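Local coordinates for protein nicotinate-nucleotide--dimethylbenzimidazole phosphoribosyltransferase (Thermus thermophilus HB8, PDB 1WX1) that probably catalyses transfer of the phosphoribosyl group of nicotinate mononucleotide to 5,6-dimethylbenzimidazole, giving alpha-ribazole 5'-phosphate in the synthesis of cobalamin, at residues V51-H56 / Q73-F78; A84-A89 / C94-L99; A176-L181 / L219-E224. One frame throughout, in Å; residues are numbered along the deposited sequence.

Overall arrangement
Interactions 1 and 2 are buried neighbours with centres about 12 Å apart. Both pack helices onto one parallel sheet, through adjacent strands 47-54 and 94-100. The strands are linked by probable hydrogen bonds from Val51 N to Tyr97 O and from Ala53 N to Leu99 O. Phe78 of interaction 1 also packs against Ile85 and Val98 of interaction 2. Both contacts lie close to Glu304, the predicted proton acceptor, and both touch the second subunit. Interaction 3 is a surface contact between the end of helix 167-179 and the short helix 218-225, about 23 Å from interaction 1, centre to centre. Interactions 1 and 3 join their segments by apolar contacts; interaction 2 adds a backbone hydrogen bond.

Interaction 1: V51-H56 / Q73-F78; sequences VAAADH and QMVLNF
Val51 and Ala53 on strand 47-54 meet Phe78 and Val75 on helix 70-79. The two strand residues alternate with Ala52 and Ala54, which point away from the helix. The tight part consists of two apolar contacts. Val51 CG1 lies 3.7 Å from Phe78 CE1 and approaches the ring obliquely. With CG1 anti to its backbone N (chi1 -175°), Val51 puts this branch, not CG2, on the ring; the two side chains cross at about a right angle. On the ring itself, Met74 O stands 3.2 Å above the plane, offset toward the rim. Ala53 CB meets Val75 CG2 at 3.7 Å, methyl to methyl. No hydrogen bond joins the segments.

The packing ends beyond Ala53. The chain leaves the strand at Asp55, whose side chain stays 7.5 Å or more from segment 73-78 and hydrogen-bonds to Thr71 and Val104. The helix flank with Gln73 and Leu76 is partly exposed. Gln73 hydrogen-bonds to Ser333, and Asn77 to Thr17, both of the second subunit. Within the fold, helix 70-79 lies over one face of the parallel sheet. Met163 of strand 157-163 touches Ala53 and Phe78, while helix 228-242 packs against Ala52 and Ala54 on the other face.

Interaction 2: A84-A89 / C94-L99; sequences AINQFA and CAVYVL
The last step of a beta-alpha-beta crossover brings Ala89 against Cys94 and Val96. Strand 47-54 is followed by helices 70-79 and 84-91, and the chain then returns to strand 94-100, the parallel neighbour of strand 47-54. Segments 84-89 and 94-99 run nearly antiparallel, at 156°, with axes 8.3 Å apart. A short turn separates them, closed by a hydrogen bond from Cys94 N to Ala89 O (3.1 Å). The N-H points fairly straight at the oxygen (154°), and the donor is tilted modestly out of the carbonyl plane.

Ala89 CB faces the strand. It sits 3.3 Å from Val96 CG2, tighter than usual for two carbons, and 3.3 Å from Cys94 O. Val96 places CG1 anti to its backbone N (chi1 176°), which sets CG2 beside that N and against the helix. CG1 meets Asn86 ND2 at 4.3 Å. The amide of Asn86 is held elsewhere: ND2 bonds to Phe78 O and OD1 to Ala83 N. Nearby, Ile85 N hydrogen-bonds to Glu304, the predicted proton acceptor, so the same helix also borders the probable active site.

One backbone bond closes the turn, and the rest of the contact is mainly apolar. The tight Ala89 CB to Val96 CG2 contact suggests that helix and strand are packed with little slack.

Interaction 3: A176-L181 / L219-E224; sequences AALLGL and LEVAAE
Val221 CG1 touches both Ala177 and Leu178, successive residues of the facing helix, in a small helix-helix contact on the surface of the alpha/beta fold. It joins the C-terminal end of helix 167-179 to the short helix 218-225. Ala177 and Val221 point at each other. The CG1 branch of Val221 runs almost straight at Ala177 CB, with 3.7 Å between CG1 and CB, while the alanine methyl meets it obliquely. The valine carries CG1 anti to its backbone N (chi1 169°), which aims this branch at the opposing helix and turns CG2 aside from Ala177.

Leu178 comes from a different direction. Its CB does not head for the other helix, but the CD2 branch bends back to it. CD2 then reaches the same Val221 methyl, at 4.2 Å. One branch of the valine thus serves both partners, and no hydrogen bond joins the segments.

Neighbouring elements complete the packing. Helix 195-210 contributes Leu209 beside Ala177, and Leu259 and Leu260 of helix 252-264 touch Leu178. Away from the contact, Glu224 of helix 218-225 forms a salt bridge with Arg211. The contact is far from the annotated active site and ties together two peripheral helices.

The chain turns away just beyond the contact. Gly180 is the first residue to leave the helical conformation, with positive phi (68°). Leu181 N then bonds back five residues, to Ala176 O at 3.0 Å.

Interaction 1: V51-H56 / Q73-F78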
ATOM      1  N   VAL A  51     -13.968   9.577  12.074  1.00 12.09           N
ATOM      2  CA  VAL A  51     -14.737   8.350  12.215  1.00 14.47           C
ATOM      3  C   VAL A  51     -16.109   8.694  12.775  1.00 13.30           C
ATOM      4  O   VAL A  51     -16.222   9.119  13.922  1.00 14.17           O
ATOM      5  CB  VAL A  51     -14.030   7.366  13.175  1.00 15.51           C
ATOM      6  CG1 VAL A  51     -14.789   6.038  13.223  1.00 15.89           C
ATOM      7  CG2 VAL A  51     -12.586   7.157  12.731  1.00 15.60           C
ATOM      8  N   ALA A  52     -17.142   8.522  11.955  1.00 13.17           N
ATOM      9  CA  ALA A  52     -18.513   8.818  12.362  1.00 13.11           C
ATOM     10  C   ALA A  52     -19.148   7.560  12.951  1.00 14.53           C
ATOM     11  O   ALA A  52     -19.040   6.477  12.376  1.00 14.12           O
ATOM     12  CB  ALA A  52     -19.316   9.308  11.161  1.00 14.20           C
ATOM     13  N   ALA A  53     -19.817   7.706  14.091  1.00 12.51           N
ATOM     14  CA  ALA A  53     -20.428   6.565  14.754  1.00 13.94           C
ATOM     15  C   ALA A  53     -21.891   6.779  15.106  1.00 14.08           C
ATOM     16  O   ALA A  53     -22.296   7.868  15.507  1.00 13.72           O
ATOM     17  CB  ALA A  53     -19.644   6.224  16.025  1.00 14.27           C
ATOM     18  N   ALA A  54     -22.676   5.718  14.957  1.00 14.01           N
ATOM     19  CA  ALA A  54     -24.093   5.753  15.276  1.00 15.19           C
ATOM     20  C   ALA A  54     -24.620   4.327  15.284  1.00 15.89           C
ATOM     21  O   ALA A  54     -24.045   3.440  14.650  1.00 15.49           O
ATOM     22  CB  ALA A  54     -24.854   6.589  14.244  1.00 13.67           C
ATOM     23  N   ASP A  55     -25.713   4.108  16.003  1.00 16.50           N
ATOM     24  CA  ASP A  55     -26.306   2.787  16.063  1.00 16.35           C
ATOM     25  C   ASP A  55     -27.448   2.631  15.078  1.00 16.45           C
ATOM     26  O   ASP A  55     -27.965   3.617  14.551  1.00 16.83           O
ATOM     27  CB  ASP A  55     -26.736   2.470  17.491  1.00 15.59           C
ATOM     28  CG  ASP A  55     -25.575   1.963  18.324  1.00 17.52           C
ATOM     29  OD1 ASP A  55     -25.245   2.581  19.360  1.00 16.87           O
ATOM     30  OD2 ASP A  55     -24.980   0.941  17.920  1.00 16.32           O
ATOM     31  N   HIS A  56     -27.827   1.381  14.831  1.00 16.12           N
ATOM     32  CA  HIS A  56     -28.862   1.054  13.858  1.00 17.08           C
ATOM     33  C   HIS A  56     -29.980   0.176  14.418  1.00 16.81           C
ATOM     34  O   HIS A  56     -29.716  -0.862  15.024  1.00 16.23           O
ATOM     35  CB  HIS A  56     -28.207   0.337  12.675  1.00 14.66           C
ATOM     36  CG  HIS A  56     -27.145   1.140  11.997  1.00 17.51           C
ATOM     37  ND1 HIS A  56     -27.351   1.791  10.798  1.00 18.70           N
ATOM     38  CD2 HIS A  56     -25.872   1.432  12.363  1.00 17.97           C
ATOM     39  CE1 HIS A  56     -26.259   2.447  10.458  1.00 20.19           C
ATOM     40  NE2 HIS A  56     -25.345   2.244  11.394  1.00 18.94           N
ATOM     41  N   GLN A  73     -18.831   0.937  22.830  1.00 16.59           N
ATOM     42  CA  GLN A  73     -17.596   0.426  23.409  1.00 17.19           C
ATOM     43  C   GLN A  73     -16.421   0.683  22.470  1.00 16.99           C
ATOM     44  O   GLN A  73     -15.326   1.006  22.916  1.00 17.10           O
ATOM     45  CB  GLN A  73     -17.730  -1.068  23.690  1.00 17.64           C
ATOM     46  CG  GLN A  73     -18.892  -1.408  24.613  1.00 20.58           C
ATOM     47  CD  GLN A  73     -19.095  -2.896  24.751  1.00 20.25           C
ATOM     48  OE1 GLN A  73     -18.821  -3.656  23.823  1.00 21.53           O
ATOM     49  NE2 GLN A  73     -19.595  -3.322  25.908  1.00 23.56           N
ATOM     50  N   MET A  74     -16.650   0.556  21.166  1.00 15.72           N
ATOM     51  CA  MET A  74     -15.578   0.798  20.210  1.00 16.38           C
ATOM     52  C   MET A  74     -15.233   2.277  20.147  1.00 16.39           C
ATOM     53  O   MET A  74     -14.076   2.631  19.939  1.00 15.35           O
ATOM     54  CB  MET A  74     -15.953   0.261  18.825  1.00 15.60           C
ATOM     55  CG  MET A  74     -15.753  -1.243  18.701  1.00 17.53           C
ATOM     56  SD  MET A  74     -14.027  -1.733  19.006  1.00 20.48           S
ATOM     57  CE  MET A  74     -13.190  -0.873  17.653  1.00 20.61           C
ATOM     58  N   VAL A  75     -16.227   3.146  20.329  1.00 16.82           N
ATOM     59  CA  VAL A  75     -15.949   4.577  20.331  1.00 16.77           C
ATOM     60  C   VAL A  75     -15.003   4.862  21.493  1.00 17.08           C
ATOM     61  O   VAL A  75     -14.028   5.596  21.348  1.00 16.15           O
ATOM     62  CB  VAL A  75     -17.229   5.422  20.503  1.00 16.76           C
ATOM     63  CG1 VAL A  75     -16.859   6.864  20.861  1.00 16.53           C
ATOM     64  CG2 VAL A  75     -18.026   5.412  19.201  1.00 16.36           C
ATOM     65  N   LEU A  76     -15.292   4.271  22.648  1.00 16.59           N
ATOM     66  CA  LEU A  76     -14.434   4.460  23.810  1.00 17.82           C
ATOM     67  C   LEU A  76     -13.041   3.914  23.490  1.00 16.59           C
ATOM     68  O   LEU A  76     -12.037   4.496  23.884  1.00 18.85           O
ATOM     69  CB  LEU A  76     -15.025   3.743  25.027  1.00 17.45           C
ATOM     70  CG  LEU A  76     -16.310   4.379  25.569  1.00 17.79           C
ATOM     71  CD1 LEU A  76     -16.880   3.509  26.684  1.00 20.86           C
ATOM     72  CD2 LEU A  76     -16.016   5.781  26.082  1.00 18.61           C
ATOM     73  N   ASN A  77     -12.993   2.800  22.764  1.00 16.40           N
ATOM     74  CA  ASN A  77     -11.724   2.183  22.377  1.00 17.86           C
ATOM     75  C   ASN A  77     -10.950   3.189  21.517  1.00 18.14           C
ATOM     76  O   ASN A  77      -9.740   3.353  21.691  1.00 18.68           O
ATOM     77  CB  ASN A  77     -11.991   0.891  21.585  1.00 18.37           C
ATOM     78  CG  ASN A  77     -10.769  -0.030  21.504  1.00 20.99           C
ATOM     79  OD1 ASN A  77     -10.750  -0.982  20.711  1.00 23.51           O
ATOM     80  ND2 ASN A  77      -9.762   0.235  22.326  1.00 15.65           N
ATOM     81  N   PHE A  78     -11.651   3.861  20.599  1.00 17.29           N
ATOM     82  CA  PHE A  78     -11.031   4.872  19.730  1.00 16.99           C
ATOM     83  C   PHE A  78     -10.411   5.974  20.583  1.00 18.88           C
ATOM     84  O   PHE A  78      -9.283   6.398  20.341  1.00 18.37           O
ATOM     85  CB  PHE A  78     -12.064   5.549  18.811  1.00 16.52           C
ATOM     86  CG  PHE A  78     -12.693   4.640  17.787  1.00 16.35           C
ATOM     87  CD1 PHE A  78     -13.963   4.927  17.283  1.00 17.79           C
ATOM     88  CD2 PHE A  78     -12.038   3.494  17.344  1.00 17.11           C
ATOM     89  CE1 PHE A  78     -14.569   4.090  16.345  1.00 16.81           C
ATOM     90  CE2 PHE A  78     -12.635   2.652  16.405  1.00 18.58           C
ATOM     91  CZ  PHE A  78     -13.907   2.948  15.914  1.00 17.28           C
TER

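Interaction 2: A84-A89 / C94-L99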
ATOM      1  N   ALA A  84      -7.923  -0.557  15.673  1.00 16.00           N
ATOM      2  CA  ALA A  84      -7.074  -0.690  14.498  1.00 17.49           C
ATOM      3  C   ALA A  84      -6.805   0.680  13.883  1.00 17.20           C
ATOM      4  O   ALA A  84      -5.671   0.996  13.509  1.00 18.07           O
ATOM      5  CB  ALA A  84      -7.742  -1.608  13.469  1.00 17.75           C
ATOM      6  N   ILE A  85      -7.845   1.503  13.788  1.00 15.93           N
ATOM      7  CA  ILE A  85      -7.690   2.825  13.196  1.00 17.39           C
ATOM      8  C   ILE A  85      -6.643   3.670  13.923  1.00 16.46           C
ATOM      9  O   ILE A  85      -5.873   4.386  13.284  1.00 16.93           O
ATOM     10  CB  ILE A  85      -9.047   3.591  13.139  1.00 17.29           C
ATOM     11  CG1 ILE A  85      -8.874   4.880  12.327  1.00 18.04           C
ATOM     12  CG2 ILE A  85      -9.550   3.906  14.541  1.00 16.53           C
ATOM     13  CD1 ILE A  85      -8.435   4.637  10.893  1.00 20.07           C
ATOM     14  N   ASN A  86      -6.597   3.590  15.250  1.00 16.34           N
ATOM     15  CA  ASN A  86      -5.606   4.361  15.992  1.00 16.71           C
ATOM     16  C   ASN A  86      -4.195   3.909  15.634  1.00 17.18           C
ATOM     17  O   ASN A  86      -3.289   4.732  15.497  1.00 17.88           O
ATOM     18  CB  ASN A  86      -5.782   4.201  17.505  1.00 18.11           C
ATOM     19  CG  ASN A  86      -7.138   4.652  17.986  1.00 20.16           C
ATOM     20  OD1 ASN A  86      -8.022   3.833  18.211  1.00 18.80           O
ATOM     21  ND2 ASN A  86      -7.313   5.964  18.134  1.00 18.64           N
ATOM     22  N   GLN A  87      -4.014   2.597  15.501  1.00 15.72           N
ATOM     23  CA  GLN A  87      -2.706   2.034  15.183  1.00 18.76           C
ATOM     24  C   GLN A  87      -2.242   2.408  13.780  1.00 18.35           C
ATOM     25  O   GLN A  87      -1.079   2.764  13.576  1.00 18.91           O
ATOM     26  CB  GLN A  87      -2.737   0.510  15.327  1.00 18.23           C
ATOM     27  CG  GLN A  87      -3.099   0.020  16.724  1.00 20.46           C
ATOM     28  CD  GLN A  87      -2.348   0.756  17.825  1.00 22.92           C
ATOM     29  OE1 GLN A  87      -1.133   0.938  17.753  1.00 22.40           O
ATOM     30  NE2 GLN A  87      -3.074   1.177  18.856  1.00 26.63           N
ATOM     31  N   PHE A  88      -3.149   2.327  12.815  1.00 16.98           N
ATOM     32  CA  PHE A  88      -2.809   2.664  11.440  1.00 16.97           C
ATOM     33  C   PHE A  88      -2.552   4.159  11.292  1.00 16.52           C
ATOM     34  O   PHE A  88      -1.657   4.572  10.557  1.00 16.02           O
ATOM     35  CB  PHE A  88      -3.929   2.218  10.490  1.00 17.17           C
ATOM     36  CG  PHE A  88      -4.077   0.717  10.383  1.00 17.20           C
ATOM     37  CD1 PHE A  88      -3.128  -0.138  10.946  1.00 19.38           C
ATOM     38  CD2 PHE A  88      -5.150   0.161   9.694  1.00 17.38           C
ATOM     39  CE1 PHE A  88      -3.247  -1.526  10.828  1.00 18.05           C
ATOM     40  CE2 PHE A  88      -5.280  -1.227   9.569  1.00 19.86           C
ATOM     41  CZ  PHE A  88      -4.320  -2.071  10.138  1.00 19.15           C
ATOM     42  N   ALA A  89      -3.331   4.971  12.000  1.00 16.37           N
ATOM     43  CA  ALA A  89      -3.166   6.417  11.936  1.00 16.56           C
ATOM     44  C   ALA A  89      -1.788   6.809  12.462  1.00 17.70           C
ATOM     45  O   ALA A  89      -1.165   7.748  11.966  1.00 17.51           O
ATOM     46  CB  ALA A  89      -4.255   7.105  12.746  1.00 16.99           C
ATOM     47  N   CYS A  94      -1.580  10.546  10.592  1.00 16.88           N
ATOM     48  CA  CYS A  94      -2.955  10.933  10.372  1.00 17.12           C
ATOM     49  C   CYS A  94      -3.650  11.170  11.707  1.00 16.41           C
ATOM     50  O   CYS A  94      -3.616  10.312  12.586  1.00 14.55           O
ATOM     51  CB  CYS A  94      -3.659   9.811   9.603  1.00 17.92           C
ATOM     52  SG  CYS A  94      -5.402  10.069   9.255  1.00 19.73           S
ATOM     53  N   ALA A  95      -4.268  12.338  11.853  1.00 16.96           N
ATOM     54  CA  ALA A  95      -4.992  12.677  13.071  1.00 15.97           C
ATOM     55  C   ALA A  95      -6.300  11.890  13.087  1.00 16.94           C
ATOM     56  O   ALA A  95      -6.892  11.637  12.039  1.00 16.22           O
ATOM     57  CB  ALA A  95      -5.285  14.182  13.106  1.00 17.14           C
ATOM     58  N   VAL A  96      -6.749  11.497  14.274  1.00 16.36           N
ATOM     59  CA  VAL A  96      -7.992  10.752  14.391  1.00 16.51           C
ATOM     60  C   VAL A  96      -9.030  11.561  15.151  1.00 18.01           C
ATOM     61  O   VAL A  96      -8.778  12.021  16.262  1.00 18.12           O
ATOM     62  CB  VAL A  96      -7.793   9.401  15.129  1.00 16.45           C
ATOM     63  CG1 VAL A  96      -9.140   8.702  15.306  1.00 18.53           C
ATOM     64  CG2 VAL A  96      -6.841   8.504  14.342  1.00 17.10           C
ATOM     65  N   TYR A  97     -10.189  11.758  14.536  1.00 16.55           N
ATOM     66  CA  TYR A  97     -11.284  12.478  15.179  1.00 15.99           C
ATOM     67  C   TYR A  97     -12.474  11.541  15.191  1.00 16.59           C
ATOM     68  O   TYR A  97     -12.676  10.783  14.241  1.00 17.62           O
ATOM     69  CB  TYR A  97     -11.665  13.743  14.404  1.00 17.62           C
ATOM     70  CG  TYR A  97     -10.558  14.760  14.272  1.00 19.77           C
ATOM     71  CD1 TYR A  97      -9.641  14.688  13.224  1.00 18.59           C
ATOM     72  CD2 TYR A  97     -10.425  15.792  15.199  1.00 20.96           C
ATOM     73  CE1 TYR A  97      -8.617  15.623  13.100  1.00 21.61           C
ATOM     74  CE2 TYR A  97      -9.404  16.734  15.085  1.00 23.32           C
ATOM     75  CZ  TYR A  97      -8.506  16.643  14.033  1.00 23.44           C
ATOM     76  OH  TYR A  97      -7.498  17.565  13.921  1.00 24.51           O
ATOM     77  N   VAL A  98     -13.261  11.586  16.261  1.00 15.52           N
ATOM     78  CA  VAL A  98     -14.443  10.740  16.368  1.00 14.15           C
ATOM     79  C   VAL A  98     -15.673  11.639  16.451  1.00 14.46           C
ATOM     80  O   VAL A  98     -15.662  12.660  17.133  1.00 14.38           O
ATOM     81  CB  VAL A  98     -14.387   9.842  17.628  1.00 14.47           C
ATOM     82  CG1 VAL A  98     -15.613   8.933  17.676  1.00 15.35           C
ATOM     83  CG2 VAL A  98     -13.117   8.996  17.606  1.00 16.04           C
ATOM     84  N   LEU A  99     -16.727  11.256  15.740  1.00 13.27           N
ATOM     85  CA  LEU A  99     -17.958  12.025  15.729  1.00 13.57           C
ATOM     86  C   LEU A  99     -19.131  11.134  16.113  1.00 13.88           C
ATOM     87  O   LEU A  99     -19.400  10.131  15.451  1.00 14.01           O
ATOM     88  CB  LEU A  99     -18.199  12.610  14.333  1.00 13.45           C
ATOM     89  CG  LEU A  99     -19.589  13.186  14.036  1.00 14.95           C
ATOM     90  CD1 LEU A  99     -19.811  14.450  14.856  1.00 13.90           C
ATOM     91  CD2 LEU A  99     -19.713  13.502  12.542  1.00 13.16           C
TER

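Interaction 3: A176-L181 / L219-E224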
ATOM      1  N   ALA A 176     -28.040   0.531  -2.768  1.00 21.18           N
ATOM      2  CA  ALA A 176     -29.030   0.016  -3.706  1.00 21.96           C
ATOM      3  C   ALA A 176     -29.985   1.125  -4.146  1.00 22.04           C
ATOM      4  O   ALA A 176     -30.294   1.258  -5.333  1.00 23.06           O
ATOM      5  CB  ALA A 176     -29.810  -1.138  -3.067  1.00 20.69           C
ATOM      6  N   ALA A 177     -30.436   1.933  -3.193  1.00 20.99           N
ATOM      7  CA  ALA A 177     -31.361   3.018  -3.488  1.00 22.20           C
ATOM      8  C   ALA A 177     -30.757   4.084  -4.405  1.00 24.72           C
ATOM      9  O   ALA A 177     -31.390   4.507  -5.375  1.00 22.47           O
ATOM     10  CB  ALA A 177     -31.847   3.655  -2.188  1.00 20.18           C
ATOM     11  N   LEU A 178     -29.536   4.513  -4.101  1.00 23.27           N
ATOM     12  CA  LEU A 178     -28.865   5.534  -4.901  1.00 24.22           C
ATOM     13  C   LEU A 178     -28.439   5.049  -6.282  1.00 25.35           C
ATOM     14  O   LEU A 178     -28.476   5.810  -7.244  1.00 28.03           O
ATOM     15  CB  LEU A 178     -27.629   6.060  -4.165  1.00 21.86           C
ATOM     16  CG  LEU A 178     -27.864   6.707  -2.801  1.00 22.34           C
ATOM     17  CD1 LEU A 178     -26.537   7.201  -2.235  1.00 21.89           C
ATOM     18  CD2 LEU A 178     -28.838   7.856  -2.948  1.00 24.29           C
ATOM     19  N   LEU A 179     -28.022   3.790  -6.377  1.00 26.45           N
ATOM     20  CA  LEU A 179     -27.570   3.241  -7.649  1.00 28.95           C
ATOM     21  C   LEU A 179     -28.634   2.430  -8.385  1.00 31.76           C
ATOM     22  O   LEU A 179     -28.419   2.010  -9.522  1.00 32.87           O
ATOM     23  CB  LEU A 179     -26.337   2.370  -7.429  1.00 26.52           C
ATOM     24  CG  LEU A 179     -25.142   3.046  -6.753  1.00 26.35           C
ATOM     25  CD1 LEU A 179     -23.993   2.066  -6.701  1.00 25.89           C
ATOM     26  CD2 LEU A 179     -24.733   4.299  -7.515  1.00 25.36           C
ATOM     27  N   GLY A 180     -29.773   2.209  -7.737  1.00 31.76           N
ATOM     28  CA  GLY A 180     -30.841   1.444  -8.359  1.00 33.82           C
ATOM     29  C   GLY A 180     -30.490  -0.019  -8.537  1.00 34.87           C
ATOM     30  O   GLY A 180     -30.891  -0.650  -9.514  1.00 36.79           O
ATOM     31  N   LEU A 181     -29.736  -0.564  -7.591  1.00 34.70           N
ATOM     32  CA  LEU A 181     -29.333  -1.963  -7.643  1.00 35.29           C
ATOM     33  C   LEU A 181     -30.245  -2.828  -6.780  1.00 36.71           C
ATOM     34  O   LEU A 181     -30.922  -2.329  -5.882  1.00 36.98           O
ATOM     35  CB  LEU A 181     -27.890  -2.113  -7.158  1.00 36.34           C
ATOM     36  CG  LEU A 181     -26.807  -1.454  -8.013  1.00 36.61           C
ATOM     37  CD1 LEU A 181     -25.456  -1.589  -7.331  1.00 35.75           C
ATOM     38  CD2 LEU A 181     -26.784  -2.110  -9.391  1.00 38.34           C
ATOM     39  N   LEU A 219     -31.212  13.326   0.189  1.00 27.04           N
ATOM     40  CA  LEU A 219     -31.266  13.378   1.645  1.00 29.69           C
ATOM     41  C   LEU A 219     -32.512  12.652   2.146  1.00 28.40           C
ATOM     42  O   LEU A 219     -32.479  11.984   3.180  1.00 26.74           O
ATOM     43  CB  LEU A 219     -31.289  14.829   2.130  1.00 32.76           C
ATOM     44  CG  LEU A 219     -30.966  15.033   3.613  1.00 34.90           C
ATOM     45  CD1 LEU A 219     -29.566  14.500   3.906  1.00 37.67           C
ATOM     46  CD2 LEU A 219     -31.055  16.511   3.965  1.00 36.60           C
ATOM     47  N   GLU A 220     -33.611  12.786   1.409  1.00 25.96           N
ATOM     48  CA  GLU A 220     -34.852  12.124   1.792  1.00 25.92           C
ATOM     49  C   GLU A 220     -34.694  10.617   1.662  1.00 23.01           C
ATOM     50  O   GLU A 220     -35.216   9.857   2.473  1.00 22.70           O
ATOM     51  CB  GLU A 220     -36.008  12.603   0.916  1.00 27.58           C
ATOM     52  CG  GLU A 220     -36.360  14.062   1.122  1.00 33.96           C
ATOM     53  CD  GLU A 220     -37.530  14.505   0.268  1.00 37.65           C
ATOM     54  OE1 GLU A 220     -37.425  14.435  -0.976  1.00 40.22           O
ATOM     55  OE2 GLU A 220     -38.557  14.924   0.845  1.00 40.60           O
ATOM     56  N   VAL A 221     -33.973  10.188   0.635  1.00 21.36           N
ATOM     57  CA  VAL A 221     -33.731   8.773   0.411  1.00 18.99           C
ATOM     58  C   VAL A 221     -32.878   8.204   1.548  1.00 19.26           C
ATOM     59  O   VAL A 221     -33.202   7.163   2.120  1.00 17.03           O
ATOM     60  CB  VAL A 221     -33.006   8.543  -0.941  1.00 20.09           C
ATOM     61  CG1 VAL A 221     -32.509   7.109  -1.035  1.00 21.36           C
ATOM     62  CG2 VAL A 221     -33.958   8.848  -2.098  1.00 25.33           C
ATOM     63  N   ALA A 222     -31.793   8.897   1.876  1.00 18.23           N
ATOM     64  CA  ALA A 222     -30.896   8.459   2.947  1.00 18.35           C
ATOM     65  C   ALA A 222     -31.624   8.362   4.287  1.00 18.19           C
ATOM     66  O   ALA A 222     -31.404   7.431   5.062  1.00 18.03           O
ATOM     67  CB  ALA A 222     -29.721   9.419   3.063  1.00 18.14           C
ATOM     68  N   ALA A 223     -32.483   9.335   4.560  1.00 17.34           N
ATOM     69  CA  ALA A 223     -33.237   9.352   5.804  1.00 18.02           C
ATOM     70  C   ALA A 223     -34.125   8.118   5.887  1.00 17.97           C
ATOM     71  O   ALA A 223     -34.256   7.490   6.936  1.00 18.01           O
ATOM     72  CB  ALA A 223     -34.094  10.621   5.875  1.00 18.46           C
ATOM     73  N   GLU A 224     -34.729   7.768   4.762  1.00 19.16           N
ATOM     74  CA  GLU A 224     -35.623   6.625   4.704  1.00 21.24           C
ATOM     75  C   GLU A 224     -34.953   5.267   4.885  1.00 20.65           C
ATOM     76  O   GLU A 224     -35.467   4.409   5.600  1.00 20.08           O
ATOM     77  CB  GLU A 224     -36.375   6.628   3.369  1.00 22.57           C
ATOM     78  CG  GLU A 224     -37.436   5.554   3.258  1.00 26.75           C
ATOM     79  CD  GLU A 224     -38.706   5.920   3.990  1.00 27.21           C
ATOM     80  OE1 GLU A 224     -39.380   5.006   4.506  1.00 29.18           O
ATOM     81  OE2 GLU A 224     -39.037   7.123   4.038  1.00 31.08           O
TER